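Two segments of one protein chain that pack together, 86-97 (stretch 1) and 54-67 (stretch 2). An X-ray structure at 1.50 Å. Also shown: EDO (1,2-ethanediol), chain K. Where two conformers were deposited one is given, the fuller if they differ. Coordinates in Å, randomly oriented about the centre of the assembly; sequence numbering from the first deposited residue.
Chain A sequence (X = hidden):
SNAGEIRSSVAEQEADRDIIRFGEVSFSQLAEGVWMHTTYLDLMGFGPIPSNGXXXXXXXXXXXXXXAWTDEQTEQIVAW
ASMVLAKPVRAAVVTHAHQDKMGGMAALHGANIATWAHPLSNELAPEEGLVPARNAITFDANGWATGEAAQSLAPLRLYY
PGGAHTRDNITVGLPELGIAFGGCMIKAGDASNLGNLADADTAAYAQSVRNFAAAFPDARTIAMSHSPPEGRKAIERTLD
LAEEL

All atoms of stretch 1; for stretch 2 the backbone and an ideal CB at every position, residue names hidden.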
# COMPACT_ATOMS: atom_id res chain seq x y z
N ALA A 86 -1.17 -38.20 -9.66
CA ALA A 86 -2.00 -38.97 -10.60
C ALA A 86 -3.47 -38.62 -10.43
O ALA A 86 -4.36 -39.48 -10.50
CB ALA A 86 -1.75 -40.48 -10.47
N LYS A 87 -3.72 -37.33 -10.21
CA LYS A 87 -5.06 -36.79 -10.07
C LYS A 87 -5.08 -35.48 -10.84
O LYS A 87 -4.93 -34.39 -10.27
CB LYS A 87 -5.42 -36.58 -8.59
CG LYS A 87 -5.56 -37.91 -7.85
CD LYS A 87 -5.88 -37.70 -6.40
CE LYS A 87 -6.06 -39.03 -5.70
NZ LYS A 87 -4.77 -39.74 -5.61
N PRO A 88 -5.23 -35.55 -12.16
CA PRO A 88 -5.08 -34.33 -12.98
C PRO A 88 -6.07 -33.25 -12.61
O PRO A 88 -7.20 -33.51 -12.17
CB PRO A 88 -5.33 -34.84 -14.41
CG PRO A 88 -5.01 -36.30 -14.35
CD PRO A 88 -5.39 -36.76 -12.98
N VAL A 89 -5.65 -32.01 -12.82
CA VAL A 89 -6.53 -30.86 -12.60
C VAL A 89 -7.65 -30.92 -13.63
O VAL A 89 -7.41 -30.99 -14.83
CB VAL A 89 -5.75 -29.55 -12.71
CG1 VAL A 89 -6.70 -28.36 -12.47
CG2 VAL A 89 -4.59 -29.50 -11.70
N ARG A 90 -8.89 -30.91 -13.16
CA ARG A 90 -9.96 -30.84 -14.13
C ARG A 90 -10.72 -29.52 -14.11
O ARG A 90 -11.40 -29.22 -15.10
CB ARG A 90 -10.94 -31.99 -13.94
CG ARG A 90 -11.74 -31.90 -12.73
CD ARG A 90 -13.00 -32.75 -12.84
NE ARG A 90 -13.53 -32.84 -11.50
CZ ARG A 90 -14.29 -31.91 -10.93
NH1 ARG A 90 -14.66 -30.82 -11.61
NH2 ARG A 90 -14.68 -32.09 -9.68
N ALA A 91 -10.58 -28.73 -13.06
CA ALA A 91 -11.24 -27.43 -13.01
C ALA A 91 -10.38 -26.51 -12.17
O ALA A 91 -9.62 -26.96 -11.32
CB ALA A 91 -12.65 -27.51 -12.42
N ALA A 92 -10.53 -25.21 -12.41
CA ALA A 92 -9.77 -24.20 -11.69
C ALA A 92 -10.68 -23.00 -11.44
O ALA A 92 -11.55 -22.69 -12.26
CB ALA A 92 -8.54 -23.73 -12.46
N VAL A 93 -10.44 -22.31 -10.34
CA VAL A 93 -11.15 -21.08 -10.03
C VAL A 93 -10.10 -20.06 -9.64
O VAL A 93 -9.12 -20.39 -8.95
CB VAL A 93 -12.22 -21.27 -8.92
CG1 VAL A 93 -11.62 -21.83 -7.61
CG2 VAL A 93 -12.94 -19.95 -8.65
N VAL A 94 -10.25 -18.83 -10.13
CA VAL A 94 -9.37 -17.74 -9.73
C VAL A 94 -10.13 -16.77 -8.84
O VAL A 94 -11.33 -16.53 -9.04
CB VAL A 94 -8.75 -17.01 -10.93
CG1 VAL A 94 -7.89 -17.98 -11.73
CG2 VAL A 94 -9.83 -16.39 -11.80
N THR A 95 -9.45 -16.26 -7.82
CA THR A 95 -10.14 -15.44 -6.84
C THR A 95 -10.07 -13.96 -7.16
O THR A 95 -10.78 -13.18 -6.52
CB THR A 95 -9.59 -15.68 -5.43
OG1 THR A 95 -8.18 -15.36 -5.38
CG2 THR A 95 -9.79 -17.14 -5.03
N HIS A 96 -9.27 -13.55 -8.13
CA HIS A 96 -9.18 -12.15 -8.51
C HIS A 96 -8.57 -12.10 -9.90
O HIS A 96 -7.90 -13.05 -10.32
CB HIS A 96 -8.30 -11.37 -7.53
CG HIS A 96 -6.95 -11.99 -7.34
ND1 HIS A 96 -6.71 -12.97 -6.40
CD2 HIS A 96 -5.78 -11.80 -7.99
CE1 HIS A 96 -5.44 -13.34 -6.47
NE2 HIS A 96 -4.85 -12.65 -7.43
N ALA A 97 -8.79 -11.00 -10.61
CA ALA A 97 -8.23 -10.89 -11.96
C ALA A 97 -6.73 -10.65 -11.90
O ALA A 97 -6.26 -9.83 -11.11
CB ALA A 97 -8.90 -9.79 -12.75
N UNK A 54 -4.41 -23.10 -3.91
CA UNK A 54 -4.72 -24.43 -3.39
C UNK A 54 -4.83 -25.43 -4.52
O UNK A 54 -5.11 -25.09 -5.67
CB UNK A 54 -6.02 -24.41 -2.58
N UNK A 55 -4.58 -26.69 -4.17
CA UNK A 55 -4.85 -27.82 -5.04
C UNK A 55 -5.61 -28.84 -4.19
O UNK A 55 -5.08 -29.32 -3.18
CB UNK A 55 -3.57 -28.41 -5.63
N UNK A 56 -6.86 -29.11 -4.55
CA UNK A 56 -7.78 -29.87 -3.70
C UNK A 56 -8.17 -31.15 -4.42
O UNK A 56 -8.69 -31.11 -5.54
CB UNK A 56 -9.02 -29.05 -3.35
N UNK A 57 -7.96 -32.29 -3.75
CA UNK A 57 -8.32 -33.58 -4.31
C UNK A 57 -9.83 -33.79 -4.26
O UNK A 57 -10.48 -33.55 -3.23
CB UNK A 57 -7.60 -34.70 -3.56
N UNK A 58 -10.39 -34.28 -5.36
CA UNK A 58 -11.77 -34.77 -5.38
C UNK A 58 -11.77 -36.06 -6.21
O UNK A 58 -11.73 -36.00 -7.44
CB UNK A 58 -12.73 -33.73 -5.95
N UNK A 59 -11.82 -37.20 -5.53
CA UNK A 59 -11.84 -38.46 -6.24
C UNK A 59 -10.52 -38.65 -6.96
O UNK A 59 -9.45 -38.58 -6.35
CB UNK A 59 -13.01 -38.52 -7.22
N UNK A 60 -10.60 -38.86 -8.27
CA UNK A 60 -9.42 -39.11 -9.09
C UNK A 60 -8.93 -37.87 -9.82
O UNK A 60 -8.11 -37.98 -10.74
CB UNK A 60 -9.72 -40.21 -10.11
N UNK A 61 -9.40 -36.68 -9.43
CA UNK A 61 -8.95 -35.43 -10.03
C UNK A 61 -8.65 -34.41 -8.95
O UNK A 61 -8.87 -34.65 -7.75
CB UNK A 61 -10.00 -34.88 -11.00
N UNK A 62 -8.12 -33.27 -9.37
CA UNK A 62 -7.92 -32.14 -8.47
C UNK A 62 -8.60 -30.90 -9.01
O UNK A 62 -8.91 -30.79 -10.20
CB UNK A 62 -6.43 -31.87 -8.26
N UNK A 63 -8.85 -29.97 -8.09
CA UNK A 63 -9.38 -28.65 -8.39
C UNK A 63 -8.35 -27.62 -7.95
O UNK A 63 -7.83 -27.69 -6.83
CB UNK A 63 -10.73 -28.42 -7.70
N UNK A 64 -8.05 -26.68 -8.84
CA UNK A 64 -7.03 -25.67 -8.62
C UNK A 64 -7.67 -24.36 -8.17
O UNK A 64 -8.64 -23.91 -8.79
CB UNK A 64 -6.20 -25.46 -9.89
N UNK A 65 -7.14 -23.77 -7.10
CA UNK A 65 -7.52 -22.41 -6.71
C UNK A 65 -6.32 -21.52 -6.98
O UNK A 65 -5.28 -21.67 -6.34
CB UNK A 65 -7.95 -22.33 -5.24
N UNK A 66 -6.48 -20.61 -7.94
CA UNK A 66 -5.51 -19.60 -8.38
C UNK A 66 -4.30 -20.19 -9.11
O UNK A 66 -3.87 -21.33 -8.86
CB UNK A 66 -5.02 -18.80 -7.17
N UNK A 67 -3.78 -19.42 -10.05
CA UNK A 67 -2.56 -19.80 -10.74
C UNK A 67 -1.35 -19.38 -9.91
O UNK A 67 -1.46 -18.70 -8.88
CB UNK A 67 -2.51 -19.17 -12.13
C1 EDO K . -9.76 -32.96 0.21
O1 EDO K . -9.93 -34.20 -0.50
C2 EDO K . -11.05 -32.14 0.13
O2 EDO K . -12.14 -32.87 0.70

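Positions 54 to 58 and 61 to 65 form a hairpin, and the second arm runs parallel to strand 89-93, their directions 18° apart and their axes 4.7 Å apart at closest.

At 54 and 56 the ideal CB has nothing of stretch 1 within 5.5 Å, so this contact sets no preference; the residues are Leu 54 and Val 56. Position 55 is equally remote at CB, but a long apolar chain could reach toward Val 89. Leu 55 CD1 lies 3.8 Å from Val 89 CG2.

The CB of 57 is 4.5 Å from Lys 87 CD, an aliphatic neighbour that would suit a branched or medium apolar chain. Val 57 puts CG1 3.7 Å from Lys 87 CD. At 58 the CB is 4.5 Å from Arg 90 NH2, so polar or acidic groups seem plausible. Asn 58 places ND2 3.9 Å from Arg 90 NH2, near the guanidinium plane, and a water joins Asn 58 O (2.8 Å) to Arg 90 NE (3.0 Å).

Position 59, in a type II' turn from 58 to 61, has phi/psi of 66/-125, which favours glycine; it is Gly 59. At 60 CA-to-CB points away from stretch 1, and small or polar turn residues would serve. It is Asp 60, whose main-chain O receives a CA-H...O contact from Lys 87 CA at 3.3 Å.

Position 61 points away overall, yet its CB is 3.3 Å from Pro 88 O. A short side chain with a donor would exploit that carbonyl. Asn 61 does so: ND2 donates to Pro 88 O at 2.9 Å and 164°.

At 62 the CB is 3.6 Å from Lys 87 O, which invites a hydroxyl, as in serine or threonine. Thr 62 donates from OG1 to Lys 87 O at 2.8 Å. Thr 62 N donates to Pro 88 O (3.0 Å), and Thr 62 O accepts from Arg 90 N (3.0 Å).

Position 63 lies on the sheet face of Ala 91 and Val 93, with the Arg 90 side chain nearby; a beta-branched or long apolar chain fits. Ile 63 lays CG1 over one guanidinium face.

The CB of 64 is 3.9 Å from both Ala 92 CB and Val 89 CG1, an apolar setting suited to leucine, isoleucine or valine. Leu 64 meets both through its CB, and its N donates to Ala 91 O at 2.9 Å.

Position 65 shares Val 93's face, suiting a beta-branched apolar residue. Val 65 sets CG2 3.9 Å from Val 93 CG1.

At 66 the CB is 5.0 Å from Thr 95 OG1, and stretch 1 offers that hydroxyl and Thr 95 N, so a short acceptor is indicated. Asp 66 takes both: OD1 accepts from Thr 95 N (2.8 Å), OD2 from Thr 95 OG1 (2.7 Å).

At 67 nothing approaches CB, leaving the choice open; it is Thr 67.

Stretch 2 54-67: LLVVNGDNTILVDT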
# COMPACT_ATOMS: atom_id res chain seq x y z
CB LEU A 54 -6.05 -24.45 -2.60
CG LEU A 54 -6.22 -23.45 -1.46
CD1 LEU A 54 -7.62 -23.55 -0.87
CD2 LEU A 54 -5.16 -23.70 -0.41
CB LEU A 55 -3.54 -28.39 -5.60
CG LEU A 55 -3.58 -29.42 -6.70
CD1 LEU A 55 -4.11 -28.86 -8.02
CD2 LEU A 55 -2.15 -29.92 -6.88
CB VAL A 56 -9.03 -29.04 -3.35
CG1 VAL A 56 -10.01 -29.87 -2.50
CG2 VAL A 56 -8.62 -27.76 -2.63
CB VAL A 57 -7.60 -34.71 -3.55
CG1 VAL A 57 -8.15 -36.08 -3.99
CG2 VAL A 57 -6.08 -34.61 -3.76
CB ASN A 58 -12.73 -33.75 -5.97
CG ASN A 58 -14.16 -34.26 -6.02
OD1 ASN A 58 -14.41 -35.46 -6.04
ND2 ASN A 58 -15.12 -33.34 -6.04
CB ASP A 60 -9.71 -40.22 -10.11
CG ASP A 60 -10.03 -41.55 -9.45
OD1 ASP A 60 -9.39 -41.91 -8.43
OD2 ASP A 60 -10.93 -42.25 -9.96
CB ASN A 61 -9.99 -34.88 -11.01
CG ASN A 61 -10.08 -35.70 -12.29
OD1 ASN A 61 -10.98 -36.54 -12.45
ND2 ASN A 61 -9.12 -35.49 -13.19
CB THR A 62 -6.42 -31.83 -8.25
OG1 THR A 62 -5.73 -31.81 -9.51
CG2 THR A 62 -5.78 -32.88 -7.34
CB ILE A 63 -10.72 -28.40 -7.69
CG1 ILE A 63 -11.76 -29.39 -8.20
CG2 ILE A 63 -11.19 -26.98 -7.93
CD1 ILE A 63 -12.62 -29.91 -7.11
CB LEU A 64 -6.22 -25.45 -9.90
CG LEU A 64 -5.08 -24.41 -9.85
CD1 LEU A 64 -4.02 -24.83 -8.89
CD2 LEU A 64 -4.52 -24.21 -11.25
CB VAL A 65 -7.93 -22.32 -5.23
CG1 VAL A 65 -8.24 -20.84 -4.89
CG2 VAL A 65 -9.10 -23.25 -4.93
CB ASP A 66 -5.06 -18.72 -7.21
CG ASP A 66 -6.12 -17.67 -6.87
OD1 ASP A 66 -6.85 -17.27 -7.81
OD2 ASP A 66 -6.23 -17.24 -5.70
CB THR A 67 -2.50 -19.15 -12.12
OG1 THR A 67 -2.34 -17.74 -11.98
CG2 THR A 67 -3.76 -19.45 -12.95
O HOH W 1 -13.43 -34.92 -9.38
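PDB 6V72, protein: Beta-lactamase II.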